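Local coordinates for hydrolase, alpha/beta hydrolase FOLD family (Staphylococcus aureus, PDB 2XMZ), which probably acts as the synthase that makes 2-succinyl-6-hydroxy-2,4-cyclohexadiene-1-carboxylate in menaquinone biosynthesis, a lyase built on the alpha/beta hydrolase fold, at residues L211-E216 / K238-T243; L113-P118 / H245-E250; I108-L113 / K207-I212; N198-L203 / K226-L231; V18-H23 / H44-D49. All coordinates share one frame; numbering follows the deposited sequence.

Contact 1 (L211-E216 / K238-T243)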
# COMPACT_ATOMS: atom_id res chain seq x y z
N LEU A 211 2.60 -8.50 10.01
CA LEU A 211 2.32 -9.57 9.06
C LEU A 211 2.84 -9.12 7.70
O LEU A 211 2.52 -8.05 7.25
CB LEU A 211 0.82 -9.85 8.94
CG LEU A 211 0.38 -10.90 7.91
CD1 LEU A 211 0.86 -12.34 8.28
CD2 LEU A 211 -1.14 -10.86 7.73
N ILE A 212 3.66 -9.95 7.07
CA ILE A 212 4.18 -9.67 5.73
C ILE A 212 3.64 -10.68 4.73
O ILE A 212 3.72 -11.90 4.96
CB ILE A 212 5.73 -9.63 5.72
CG1 ILE A 212 6.23 -8.53 6.66
CG2 ILE A 212 6.25 -9.47 4.30
CD1 ILE A 212 7.64 -8.75 7.24
N LEU A 213 3.07 -10.18 3.64
CA LEU A 213 2.48 -11.03 2.61
C LEU A 213 3.19 -10.76 1.30
O LEU A 213 3.46 -9.60 0.95
CB LEU A 213 0.98 -10.75 2.47
CG LEU A 213 0.13 -10.82 3.75
CD1 LEU A 213 -1.30 -10.40 3.48
CD2 LEU A 213 0.15 -12.20 4.37
N ALA A 214 3.51 -11.83 0.58
CA ALA A 214 4.03 -11.72 -0.78
C ALA A 214 3.37 -12.81 -1.62
O ALA A 214 2.94 -13.82 -1.08
CB ALA A 214 5.55 -11.87 -0.79
N GLY A 215 3.29 -12.61 -2.92
CA GLY A 215 2.69 -13.60 -3.79
C GLY A 215 3.77 -14.49 -4.36
O GLY A 215 4.79 -14.00 -4.78
N GLU A 216 3.51 -15.79 -4.35
CA GLU A 216 4.47 -16.81 -4.76
C GLU A 216 5.04 -16.61 -6.18
O GLU A 216 6.23 -16.83 -6.39
CB GLU A 216 3.83 -18.17 -4.57
CG GLU A 216 4.36 -19.29 -5.41
CD GLU A 216 3.77 -20.59 -4.98
OE1 GLU A 216 4.31 -21.17 -4.00
OE2 GLU A 216 2.77 -21.02 -5.59
N LYS A 238 4.05 -14.57 5.25
CA LYS A 238 3.24 -15.58 4.60
C LYS A 238 3.26 -15.42 3.11
O LYS A 238 2.94 -14.35 2.57
CB LYS A 238 1.79 -15.58 5.12
CG LYS A 238 1.72 -15.80 6.63
CD LYS A 238 0.83 -16.96 7.01
CE LYS A 238 0.96 -17.29 8.50
NZ LYS A 238 0.58 -16.12 9.36
N LEU A 239 3.67 -16.49 2.46
CA LEU A 239 3.69 -16.61 1.01
C LEU A 239 2.34 -17.11 0.55
O LEU A 239 1.87 -18.14 1.03
CB LEU A 239 4.76 -17.62 0.60
CG LEU A 239 6.10 -17.01 0.23
CD1 LEU A 239 7.24 -18.05 0.20
CD2 LEU A 239 5.93 -16.37 -1.13
N ILE A 240 1.73 -16.40 -0.38
CA ILE A 240 0.41 -16.79 -0.86
C ILE A 240 0.55 -17.50 -2.20
O ILE A 240 0.96 -16.90 -3.19
CB ILE A 240 -0.58 -15.58 -0.93
CG1 ILE A 240 -0.48 -14.70 0.35
CG2 ILE A 240 -2.01 -16.07 -1.18
CD1 ILE A 240 -0.86 -15.40 1.66
N SER A 241 0.21 -18.79 -2.18
CA SER A 241 0.26 -19.67 -3.35
C SER A 241 -0.41 -19.09 -4.58
O SER A 241 -1.46 -18.48 -4.47
CB SER A 241 -0.45 -20.99 -3.04
OG SER A 241 0.19 -21.66 -1.97
N ALA A 242 0.20 -19.30 -5.73
CA ALA A 242 -0.46 -19.07 -7.02
C ALA A 242 -0.98 -17.65 -7.24
O ALA A 242 -1.92 -17.45 -8.00
CB ALA A 242 -1.58 -20.12 -7.27
N THR A 243 -0.37 -16.67 -6.56
CA THR A 243 -0.70 -15.26 -6.79
C THR A 243 0.54 -14.44 -7.12
O THR A 243 1.64 -14.80 -6.73
CB THR A 243 -1.40 -14.57 -5.57
OG1 THR A 243 -0.60 -14.74 -4.39
CG2 THR A 243 -2.78 -15.16 -5.34

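Contact 2 (L113-P118 / H245-E250)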
# COMPACT_ATOMS: atom_id res chain seq x y z
N LEU A 113 1.83 -5.64 5.73
CA LEU A 113 2.51 -5.27 4.51
C LEU A 113 2.21 -6.30 3.43
O LEU A 113 2.48 -7.50 3.61
CB LEU A 113 4.02 -5.23 4.78
CG LEU A 113 4.44 -4.31 5.95
CD1 LEU A 113 5.92 -4.45 6.18
CD2 LEU A 113 4.09 -2.86 5.67
N GLU A 114 1.70 -5.83 2.30
CA GLU A 114 1.40 -6.70 1.19
C GLU A 114 2.23 -6.27 -0.00
O GLU A 114 2.12 -5.12 -0.49
CB GLU A 114 -0.09 -6.69 0.81
CG GLU A 114 -0.39 -7.58 -0.42
CD GLU A 114 -1.72 -7.28 -1.09
OE1 GLU A 114 -2.46 -6.38 -0.62
OE2 GLU A 114 -2.02 -7.92 -2.12
N SER A 115 3.08 -7.17 -0.46
CA SER A 115 3.86 -6.96 -1.69
C SER A 115 4.53 -5.58 -1.72
O SER A 115 4.34 -4.80 -2.64
CB SER A 115 2.94 -7.14 -2.89
OG SER A 115 2.40 -8.44 -2.91
N THR A 116 5.33 -5.29 -0.70
CA THR A 116 5.95 -3.96 -0.61
C THR A 116 7.45 -4.09 -0.37
O THR A 116 8.01 -5.20 -0.31
CB THR A 116 5.25 -3.10 0.47
OG1 THR A 116 5.60 -1.72 0.32
CG2 THR A 116 5.57 -3.55 1.91
N SER A 117 8.10 -2.94 -0.19
CA SER A 117 9.52 -2.91 0.15
C SER A 117 9.84 -1.67 0.98
O SER A 117 9.06 -0.69 0.98
CB SER A 117 10.38 -2.95 -1.12
OG SER A 117 10.49 -1.65 -1.63
N PRO A 118 10.97 -1.72 1.71
CA PRO A 118 11.40 -0.59 2.50
C PRO A 118 12.27 0.36 1.68
O PRO A 118 13.00 1.17 2.23
CB PRO A 118 12.23 -1.26 3.63
CG PRO A 118 12.21 -2.70 3.36
CD PRO A 118 11.84 -2.88 1.93
N HIS A 245 1.60 -10.03 -7.63
CA HIS A 245 1.85 -8.86 -6.80
C HIS A 245 0.61 -8.43 -6.00
O HIS A 245 0.69 -8.20 -4.78
CB HIS A 245 2.33 -7.72 -7.68
CG HIS A 245 2.99 -6.61 -6.92
ND1 HIS A 245 4.20 -6.77 -6.28
CD2 HIS A 245 2.62 -5.32 -6.73
CE1 HIS A 245 4.54 -5.62 -5.71
NE2 HIS A 245 3.61 -4.73 -5.98
N THR A 246 -0.53 -8.33 -6.68
CA THR A 246 -1.76 -7.83 -6.03
C THR A 246 -2.57 -9.01 -5.50
O THR A 246 -3.63 -9.37 -6.04
CB THR A 246 -2.61 -6.98 -6.98
OG1 THR A 246 -1.77 -6.17 -7.81
CG2 THR A 246 -3.56 -6.08 -6.20
N ILE A 247 -2.06 -9.59 -4.42
CA ILE A 247 -2.68 -10.74 -3.77
C ILE A 247 -4.14 -10.47 -3.39
O ILE A 247 -5.00 -11.31 -3.65
CB ILE A 247 -1.95 -11.13 -2.47
CG1 ILE A 247 -0.43 -11.22 -2.66
CG2 ILE A 247 -2.52 -12.48 -1.95
CD1 ILE A 247 0.33 -11.22 -1.33
N HIS A 248 -4.42 -9.30 -2.81
CA HIS A 248 -5.79 -9.01 -2.32
C HIS A 248 -6.83 -9.04 -3.43
O HIS A 248 -8.04 -9.08 -3.17
CB HIS A 248 -5.84 -7.72 -1.47
CG HIS A 248 -5.61 -6.44 -2.23
ND1 HIS A 248 -4.41 -5.77 -2.21
CD2 HIS A 248 -6.45 -5.68 -2.96
CE1 HIS A 248 -4.50 -4.68 -2.95
NE2 HIS A 248 -5.74 -4.59 -3.40
N VAL A 249 -6.37 -9.01 -4.67
CA VAL A 249 -7.28 -9.11 -5.82
C VAL A 249 -7.30 -10.52 -6.44
O VAL A 249 -8.32 -10.95 -6.98
CB VAL A 249 -6.92 -8.07 -6.89
CG1 VAL A 249 -7.63 -8.35 -8.18
CG2 VAL A 249 -7.29 -6.69 -6.41
N GLU A 250 -6.17 -11.22 -6.39
CA GLU A 250 -6.02 -12.48 -7.12
C GLU A 250 -6.55 -13.65 -6.30
O GLU A 250 -7.12 -14.59 -6.86
CB GLU A 250 -4.56 -12.72 -7.52
CG GLU A 250 -4.00 -11.65 -8.45
CD GLU A 250 -2.73 -12.08 -9.16
OE1 GLU A 250 -2.21 -13.19 -8.90
OE2 GLU A 250 -2.23 -11.27 -9.98

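Contact 3 (I108-L113 / K207-I212)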
# COMPACT_ATOMS: atom_id res chain seq x y z
N ILE A 108 1.13 2.91 16.13
CA ILE A 108 0.26 1.87 15.64
C ILE A 108 0.37 0.63 16.55
O ILE A 108 1.33 0.49 17.30
CB ILE A 108 0.55 1.56 14.16
CG1 ILE A 108 1.96 0.98 13.95
CG2 ILE A 108 0.32 2.84 13.29
CD1 ILE A 108 2.12 0.40 12.53
N SER A 109 -0.64 -0.23 16.49
CA SER A 109 -0.67 -1.43 17.28
C SER A 109 -0.06 -2.60 16.53
O SER A 109 0.70 -3.37 17.10
CB SER A 109 -2.10 -1.75 17.68
OG SER A 109 -2.41 -1.00 18.84
N ASN A 110 -0.39 -2.71 15.25
CA ASN A 110 0.08 -3.80 14.36
C ASN A 110 0.38 -3.24 12.98
O ASN A 110 -0.13 -2.16 12.59
CB ASN A 110 -0.97 -4.91 14.18
CG ASN A 110 -1.45 -5.50 15.49
OD1 ASN A 110 -0.74 -6.28 16.13
ND2 ASN A 110 -2.67 -5.17 15.87
N LEU A 111 1.17 -3.99 12.22
CA LEU A 111 1.54 -3.58 10.88
C LEU A 111 1.29 -4.69 9.88
O LEU A 111 1.61 -5.84 10.14
CB LEU A 111 3.00 -3.13 10.85
CG LEU A 111 3.54 -2.57 9.53
CD1 LEU A 111 2.84 -1.24 9.10
CD2 LEU A 111 5.05 -2.39 9.64
N ILE A 112 0.69 -4.36 8.74
CA ILE A 112 0.51 -5.37 7.69
C ILE A 112 1.01 -4.83 6.38
O ILE A 112 0.67 -3.72 5.96
CB ILE A 112 -0.96 -5.90 7.53
CG1 ILE A 112 -1.48 -6.44 8.86
CG2 ILE A 112 -0.97 -7.04 6.51
CD1 ILE A 112 -3.03 -6.72 8.89
N LEU A 113 1.83 -5.64 5.73
CA LEU A 113 2.51 -5.27 4.51
C LEU A 113 2.21 -6.30 3.43
O LEU A 113 2.48 -7.50 3.61
CB LEU A 113 4.02 -5.23 4.78
CG LEU A 113 4.44 -4.31 5.95
CD1 LEU A 113 5.92 -4.45 6.18
CD2 LEU A 113 4.09 -2.86 5.67
N LYS A 207 8.65 -2.41 16.31
CA LYS A 207 8.49 -3.42 17.36
C LYS A 207 7.11 -4.08 17.40
O LYS A 207 6.93 -5.05 18.13
CB LYS A 207 8.79 -2.83 18.75
CG LYS A 207 10.03 -1.97 18.87
CD LYS A 207 11.30 -2.70 18.47
CE LYS A 207 12.49 -1.79 18.70
NZ LYS A 207 13.73 -2.32 18.08
N VAL A 208 6.14 -3.55 16.65
CA VAL A 208 4.76 -4.04 16.72
C VAL A 208 4.64 -5.35 15.95
O VAL A 208 5.44 -5.63 15.06
CB VAL A 208 3.72 -2.98 16.21
CG1 VAL A 208 3.74 -1.74 17.14
CG2 VAL A 208 3.96 -2.59 14.76
N PRO A 209 3.65 -6.19 16.31
CA PRO A 209 3.43 -7.38 15.50
C PRO A 209 3.22 -6.99 14.04
O PRO A 209 2.44 -6.09 13.74
CB PRO A 209 2.16 -7.99 16.10
CG PRO A 209 2.22 -7.54 17.58
CD PRO A 209 2.83 -6.18 17.55
N THR A 210 3.92 -7.68 13.13
CA THR A 210 3.90 -7.34 11.70
C THR A 210 3.60 -8.59 10.88
O THR A 210 4.24 -9.65 11.08
CB THR A 210 5.24 -6.71 11.27
OG1 THR A 210 5.44 -5.50 12.00
CG2 THR A 210 5.26 -6.37 9.77
N LEU A 211 2.60 -8.50 10.01
CA LEU A 211 2.32 -9.57 9.06
C LEU A 211 2.84 -9.12 7.70
O LEU A 211 2.52 -8.05 7.25
CB LEU A 211 0.82 -9.85 8.94
CG LEU A 211 0.38 -10.90 7.91
CD1 LEU A 211 0.86 -12.34 8.28
CD2 LEU A 211 -1.14 -10.86 7.73
N ILE A 212 3.66 -9.95 7.07
CA ILE A 212 4.18 -9.67 5.73
C ILE A 212 3.64 -10.68 4.73
O ILE A 212 3.72 -11.90 4.96
CB ILE A 212 5.73 -9.63 5.72
CG1 ILE A 212 6.23 -8.53 6.66
CG2 ILE A 212 6.25 -9.47 4.30
CD1 ILE A 212 7.64 -8.75 7.24

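Contact 4 (N198-L203 / K226-L231)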
# COMPACT_ATOMS: atom_id res chain seq x y z
N ASN A 198 16.08 4.87 2.19
CA ASN A 198 16.35 3.45 2.40
C ASN A 198 15.98 3.08 3.85
O ASN A 198 16.76 3.35 4.78
CB ASN A 198 17.84 3.16 2.14
CG ASN A 198 18.28 1.81 2.66
OD1 ASN A 198 17.49 0.89 2.78
ND2 ASN A 198 19.57 1.68 2.95
N LEU A 199 14.83 2.45 4.03
CA LEU A 199 14.33 2.12 5.38
C LEU A 199 14.82 0.76 5.89
O LEU A 199 14.45 0.32 6.99
CB LEU A 199 12.80 2.21 5.44
CG LEU A 199 12.17 3.57 5.16
CD1 LEU A 199 10.65 3.43 5.24
CD2 LEU A 199 12.66 4.63 6.13
N TRP A 200 15.64 0.09 5.08
CA TRP A 200 16.17 -1.22 5.42
C TRP A 200 16.84 -1.24 6.81
O TRP A 200 16.54 -2.11 7.61
CB TRP A 200 17.12 -1.73 4.32
CG TRP A 200 16.37 -2.28 3.13
CD1 TRP A 200 16.12 -1.63 1.95
CD2 TRP A 200 15.74 -3.56 3.03
NE1 TRP A 200 15.40 -2.45 1.10
CE2 TRP A 200 15.14 -3.63 1.74
CE3 TRP A 200 15.60 -4.66 3.89
CZ2 TRP A 200 14.44 -4.76 1.30
CZ3 TRP A 200 14.90 -5.78 3.45
CH2 TRP A 200 14.34 -5.83 2.17
N PRO A 201 17.74 -0.27 7.10
CA PRO A 201 18.40 -0.27 8.42
C PRO A 201 17.52 0.18 9.61
O PRO A 201 17.93 0.04 10.75
CB PRO A 201 19.59 0.68 8.22
CG PRO A 201 19.19 1.57 7.12
CD PRO A 201 18.26 0.80 6.23
N ARG A 202 16.31 0.68 9.33
CA ARG A 202 15.37 1.11 10.37
C ARG A 202 14.26 0.08 10.61
O ARG A 202 13.42 0.28 11.47
CB ARG A 202 14.76 2.49 10.03
CG ARG A 202 15.75 3.68 10.14
CD ARG A 202 15.02 4.95 10.66
NE ARG A 202 15.83 6.17 10.58
CZ ARG A 202 16.68 6.59 11.51
NH1 ARG A 202 17.36 7.72 11.33
NH2 ARG A 202 16.87 5.89 12.64
N LEU A 203 14.23 -1.01 9.84
CA LEU A 203 13.21 -2.07 10.04
C LEU A 203 13.22 -2.69 11.43
O LEU A 203 12.17 -3.08 11.95
CB LEU A 203 13.38 -3.20 9.01
CG LEU A 203 13.07 -2.84 7.55
CD1 LEU A 203 13.18 -4.10 6.68
CD2 LEU A 203 11.69 -2.16 7.41
N LYS A 226 10.89 -11.84 2.56
CA LYS A 226 11.68 -12.71 3.43
C LYS A 226 12.76 -11.89 4.15
O LYS A 226 12.99 -12.07 5.35
CB LYS A 226 12.32 -13.87 2.65
CG LYS A 226 11.34 -14.95 2.21
CD LYS A 226 12.07 -16.17 1.60
CE LYS A 226 11.11 -16.99 0.72
NZ LYS A 226 11.76 -18.19 0.14
N LYS A 227 13.39 -10.99 3.41
CA LYS A 227 14.43 -10.14 3.99
C LYS A 227 13.86 -9.20 5.06
O LYS A 227 14.44 -9.09 6.12
CB LYS A 227 15.13 -9.33 2.91
CG LYS A 227 16.15 -10.09 2.11
CD LYS A 227 16.72 -9.11 1.11
CE LYS A 227 17.16 -9.77 -0.16
NZ LYS A 227 17.66 -8.76 -1.13
N MET A 228 12.74 -8.55 4.76
CA MET A 228 12.02 -7.72 5.73
C MET A 228 11.68 -8.51 7.00
O MET A 228 11.92 -8.04 8.11
CB MET A 228 10.73 -7.14 5.14
CG MET A 228 10.94 -6.12 4.02
SD MET A 228 9.49 -5.12 3.78
CE MET A 228 8.34 -6.37 3.21
N ALA A 229 11.14 -9.71 6.83
CA ALA A 229 10.74 -10.55 7.97
C ALA A 229 11.91 -10.80 8.90
O ALA A 229 11.75 -10.76 10.13
CB ALA A 229 10.16 -11.87 7.49
N ASN A 230 13.09 -11.03 8.33
CA ASN A 230 14.30 -11.27 9.10
C ASN A 230 14.65 -10.13 10.03
O ASN A 230 15.26 -10.33 11.08
CB ASN A 230 15.51 -11.47 8.18
CG ASN A 230 15.56 -12.82 7.53
OD1 ASN A 230 14.93 -13.77 8.00
ND2 ASN A 230 16.33 -12.93 6.44
N LEU A 231 14.30 -8.91 9.60
CA LEU A 231 14.79 -7.69 10.22
C LEU A 231 13.78 -7.05 11.17
O LEU A 231 14.16 -6.37 12.11
CB LEU A 231 15.20 -6.68 9.14
CG LEU A 231 16.53 -7.05 8.42
CD1 LEU A 231 16.81 -6.14 7.22
CD2 LEU A 231 17.71 -7.06 9.39

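Contact 5 (V18-H23 / H44-D49)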
# COMPACT_ATOMS: atom_id res chain seq x y z
N VAL A 18 -9.11 -0.79 14.95
CA VAL A 18 -9.31 -0.06 13.71
C VAL A 18 -8.27 -0.54 12.71
O VAL A 18 -7.08 -0.56 13.02
CB VAL A 18 -9.22 1.46 13.92
CG1 VAL A 18 -9.50 2.20 12.60
CG2 VAL A 18 -10.20 1.91 14.97
N LEU A 19 -8.73 -0.98 11.54
CA LEU A 19 -7.85 -1.45 10.49
C LEU A 19 -7.81 -0.40 9.38
O LEU A 19 -8.86 -0.05 8.82
CB LEU A 19 -8.34 -2.81 9.97
CG LEU A 19 -7.66 -3.48 8.77
CD1 LEU A 19 -6.17 -3.74 8.99
CD2 LEU A 19 -8.38 -4.79 8.43
N VAL A 20 -6.62 0.11 9.08
CA VAL A 20 -6.43 1.24 8.19
C VAL A 20 -5.75 0.74 6.93
O VAL A 20 -4.63 0.23 6.99
CB VAL A 20 -5.58 2.36 8.84
CG1 VAL A 20 -5.43 3.55 7.90
CG2 VAL A 20 -6.20 2.82 10.20
N PHE A 21 -6.45 0.89 5.79
CA PHE A 21 -5.95 0.38 4.51
C PHE A 21 -5.34 1.48 3.66
O PHE A 21 -6.00 2.51 3.38
CB PHE A 21 -7.07 -0.24 3.68
CG PHE A 21 -7.50 -1.59 4.16
CD1 PHE A 21 -6.83 -2.73 3.73
CD2 PHE A 21 -8.59 -1.72 5.01
CE1 PHE A 21 -7.23 -3.99 4.17
CE2 PHE A 21 -9.02 -2.98 5.43
CZ PHE A 21 -8.33 -4.12 5.02
N LEU A 22 -4.12 1.23 3.20
CA LEU A 22 -3.45 2.05 2.18
C LEU A 22 -3.30 1.28 0.87
O LEU A 22 -2.86 0.13 0.87
CB LEU A 22 -2.06 2.54 2.67
CG LEU A 22 -2.00 3.27 4.02
CD1 LEU A 22 -0.55 3.72 4.34
CD2 LEU A 22 -2.97 4.46 4.04
N HIS A 23 -3.68 1.92 -0.23
CA HIS A 23 -3.70 1.28 -1.55
C HIS A 23 -2.34 1.46 -2.25
O HIS A 23 -1.42 2.06 -1.69
CB HIS A 23 -4.78 1.96 -2.41
CG HIS A 23 -4.55 3.44 -2.54
ND1 HIS A 23 -3.75 3.98 -3.52
CD2 HIS A 23 -4.96 4.48 -1.77
CE1 HIS A 23 -3.69 5.29 -3.36
NE2 HIS A 23 -4.41 5.62 -2.31
N HIS A 44 -13.40 -1.86 13.09
CA HIS A 44 -13.58 -0.59 12.41
C HIS A 44 -12.61 -0.56 11.24
O HIS A 44 -11.48 -1.05 11.35
CB HIS A 44 -13.29 0.59 13.33
CG HIS A 44 -14.20 0.67 14.51
ND1 HIS A 44 -15.55 0.92 14.40
CD2 HIS A 44 -13.94 0.55 15.84
CE1 HIS A 44 -16.09 0.95 15.61
NE2 HIS A 44 -15.14 0.73 16.50
N VAL A 45 -13.04 -0.01 10.12
CA VAL A 45 -12.17 0.05 8.93
C VAL A 45 -12.07 1.48 8.43
O VAL A 45 -13.08 2.17 8.30
CB VAL A 45 -12.65 -0.88 7.77
CG1 VAL A 45 -11.81 -0.64 6.50
CG2 VAL A 45 -12.61 -2.36 8.19
N ILE A 46 -10.84 1.89 8.14
CA ILE A 46 -10.57 3.16 7.48
C ILE A 46 -9.83 2.87 6.18
O ILE A 46 -8.92 2.05 6.12
CB ILE A 46 -9.69 4.10 8.34
CG1 ILE A 46 -10.43 4.50 9.62
CG2 ILE A 46 -9.29 5.36 7.55
CD1 ILE A 46 -9.53 5.17 10.65
N THR A 47 -10.23 3.57 5.13
CA THR A 47 -9.45 3.54 3.91
C THR A 47 -9.00 4.96 3.70
O THR A 47 -9.75 5.89 4.00
CB THR A 47 -10.27 3.05 2.70
OG1 THR A 47 -11.40 3.90 2.51
CG2 THR A 47 -10.73 1.59 2.90
N ILE A 48 -7.78 5.11 3.20
CA ILE A 48 -7.20 6.41 2.92
C ILE A 48 -6.65 6.41 1.48
O ILE A 48 -5.89 5.51 1.08
CB ILE A 48 -6.05 6.75 3.90
CG1 ILE A 48 -6.52 6.66 5.36
CG2 ILE A 48 -5.49 8.17 3.60
CD1 ILE A 48 -5.35 6.74 6.39
N ASP A 49 -7.07 7.41 0.73
CA ASP A 49 -6.50 7.71 -0.56
C ASP A 49 -5.23 8.54 -0.37
O ASP A 49 -5.26 9.59 0.26
CB ASP A 49 -7.50 8.48 -1.42
CG ASP A 49 -8.57 7.59 -2.00
OD1 ASP A 49 -8.40 6.35 -1.93
OD2 ASP A 49 -9.58 8.11 -2.52
O HOH W 1 -6.69 2.67 0.58

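Contact 1 (L211-E216 / K238-T243)
In Glu216 a chi1 of 156° puts CG anti to the backbone N; the chain runs on extended, and OE2 ends at Ser241 and Ala242. Lys238 instead sets CG beside its own N (chi1 -58°), where it meets Leu211. They lie on, or just past, the two strands of a beta-alpha-beta unit of the alpha/beta hydrolase sheet, in which strand 210-215 runs parallel to the outermost strand 235-240 and helix 219-231 connects them. Lys238 N donates to Ile212 O at 2.7 Å, and the ladder continues through Ala214 N to Lys238 O and Ile240 N to Ala214 O. On the face turned to helix 252-266, Leu211 CD1 lies 3.9 Å from Lys238 CG, the two side chains crossing at about a right angle. Leu213 CD2 rests 3.8 Å from Lys238 CB. Ala214 and Leu239 face the other way, onto Ala225 and Val222 of helix 219-231. From the last strand residue, Ile240, a type II turn runs to Thr243. Ile240 O is gripped twice, from opposite faces of its plane, by Glu216 N at 3.0 Å and Thr243 OG1 at 2.9 Å. From the turn, Ala242 N donates across to Glu216 OE2 at 3.1 Å, from above the carboxylate plane.

Contact 2 (L113-P118 / H245-E250)
The His245 ring has Ser115 CB over one face, while the His248 ring meets Glu114 at its edge, with OE1 near the ring plane. Ser115 CB stands 3.7 Å from the centroid of the His245 ring, a CH-pi contact displaced toward the rim; Phe221 packs edge-to-face with the same imidazole. One face of the His248 ring carries Thr246 CG2. In this alpha/beta hydrolase fold His245 is probably the histidine of a Ser-His-Asp triad, since its ND1 bonds Asp218 and its NE2 bonds Ser91. The contact ties the end of strand 110-114 to the segment that carries this histidine. Ser115 OG donates a short bond to His245 O, 2.5 Å long, in the carbonyl plane and on a lone pair.

Glu114 holds CG anti to its backbone N (chi1 178°), and its extended chain reaches the start of helix 247-250, at about a right angle to His248. His248 ND1 donates to the syn lone pair of Glu114 OE1 at 2.6 Å, although carboxylate and ring planes stand 76° apart. The backbone His248 N reaches Glu114 OE2 at 2.9 Å from above the carboxylate plane. One buried carboxylate thus takes both the ring and the backbone N-H of a single residue, and the nearby helix N-terminus would probably favour its negative charge. The other ring nitrogen, NE2 of His248, is bonded to Thr31 OG1. Beside the carboxylate, Ile247 CD1 lies 3.8 Å from Glu114 CG as the two side chains slide past each other in opposite directions.

Contact 3 (I108-L113 / K207-I212)
Leu111 to Leu113 and Thr210 to Ile212 form the tight part of this contact, interior neighbours in the alpha/beta hydrolase sheet whose strand segments run within 8° of parallel. Leu111 N donates to Pro209 O at 2.9 Å, Leu211 N to Leu111 O at 2.8 Å, and Leu113 N to Leu211 O. Paired residues lie side by side and point the same way. Ile112 CG2 touches Leu211 CD2 at 4.0 Å on the face packed by Phe262 of helix 252-266. On the other face Leu113 CD1 meets Ile212 CG1 at 4.1 Å, where helices 92-103 and 219-231 cover them.

Toward the partly exposed end, at Ile108, Ser109, Val208 and Pro209, the ladder gives way to carbon-to-carbonyl packing. Val208 CB sits 3.2 Å from Ser109 O. Val208 CG2, set between its backbone N and carbonyl carbon, touches Leu111 CB and lies 4.2 Å from Ile108 CD1. Asn110 OD1 rests 3.4 Å from Pro209 CB, while Asn110 ND2 is bonded to Thr86 of the next strand. The buried Thr210 hydroxyl is satisfied locally, OG1 donating to Val208 O from above the carbonyl plane. Across the interface, then, the pairing is held by backbone hydrogen bonds, with mainly apolar side-chain packing on both faces.

Contact 4 (N198-L203 / K226-L231)
Leu203 and Leu231 bring the two backbones nearest, with CA atoms 5.8 Å apart, where the irregular segment 198-203 passes the C-terminal part of helix 219-231; no hydrogen bond joins the segments. Trp200 holds CG beside its backbone N (chi1 -78°), and its six-membered ring reaches the helix. CZ3 of Trp200 lies 3.6 Å from Lys227 CB, which approaches obliquely. Leu231 CD1 comes to the ring edge, near its plane, 3.8 Å from Trp200 CE3. Met228 crosses the indole at about a right angle, its CG 3.9 Å from Trp200 CH2. Next to it, Leu203 CD1 rests 3.9 Å from Met228 CA, and Leu203 CB faces Leu231 CB at 3.9 Å. The loop is shaped by an Asx turn in which Asn198 OD1 accepts from Trp200 N at 3.1 Å, while the indole NE1 is held by Gly119 O. Mainly apolar contacts join the chain returning from the helical region between helix 123-143 and helix 181-191, probably the family's cap, to the hydrolase core. Pro118 packs against Trp200, Leu203 and Met228, Leu98 of helix 92-103 touches Leu203 and Met228, and Met228 goes on to meet Ile212 of strand 210-215.

Contact 5 (V18-H23 / H44-D49)
Ile48 lies side by side with Leu22 of the neighbouring strand and runs obliquely across Val20. Its CB sits 3.8 Å from Leu22 CD2. CG1, placed beside the backbone N (chi1 -56°), comes within 4.2 Å of Val20 CG1, and the tip CD1 closes to 3.5 Å on the same Val20 CG1 while also meeting Leu22 CD2. Ile46, on this face too, touches both Val18 CG1 and Val20 CG2 with CD1. On the opposite face Val45 CG1 meets the edge of the Phe21 ring, near its plane, 3.7 Å from CD2 of Phe21. The backbones pair as parallel strands at 19°, a beta-alpha-beta unit with helix 36-40, and Phe21 N donates a short 2.7 Å bond to Ile46 O.

At the C-terminal end a water takes over. It donates to Phe21 O at 2.9 Å and to Ile48 O at 3.0 Å, so Phe21 O receives both this water and Ile48 N. Beyond it the His23 ring offers its edge, CD2 3.2 Å from Ile48 O. His23 NE2 is bonded to Leu50, and Asp49 to Ser29 and Glu55. In alpha/beta hydrolases the loop after the strand equivalent to 17-22 commonly contributes to the oxyanion hole, and the same may hold here.

Strand 84-90 hydrogen-bonds along the far edge of 17-22, strand 6-9 lies antiparallel beside 44-48, and helix 36-40 packs on Leu19 and Val45.

Contacts 1, 3 and 5 are parallel strand pairs of one sheet and differ by position in it. Contacts 3 and 5 have no exposed residue among those that touch, whereas contact 1 reaches the outermost strand and adds a solvent-side carboxylate-to-turn bond. Contacts 1 and 3 share strand 210-215 through Leu211 and Ile212; contact 2 takes strand 110-114 onward from contact 3 by way of Leu113. Contact 2, closest to the chain centre, is the polar one, with buried carboxylate, hydroxyl and imidazole bonds near the probable triad. Contact 4, about 16 Å from contact 2 between centres, is apolar and lies outside the sheet, yet meets contact 2 at Pro118 and contacts 1 and 3 at Ile212.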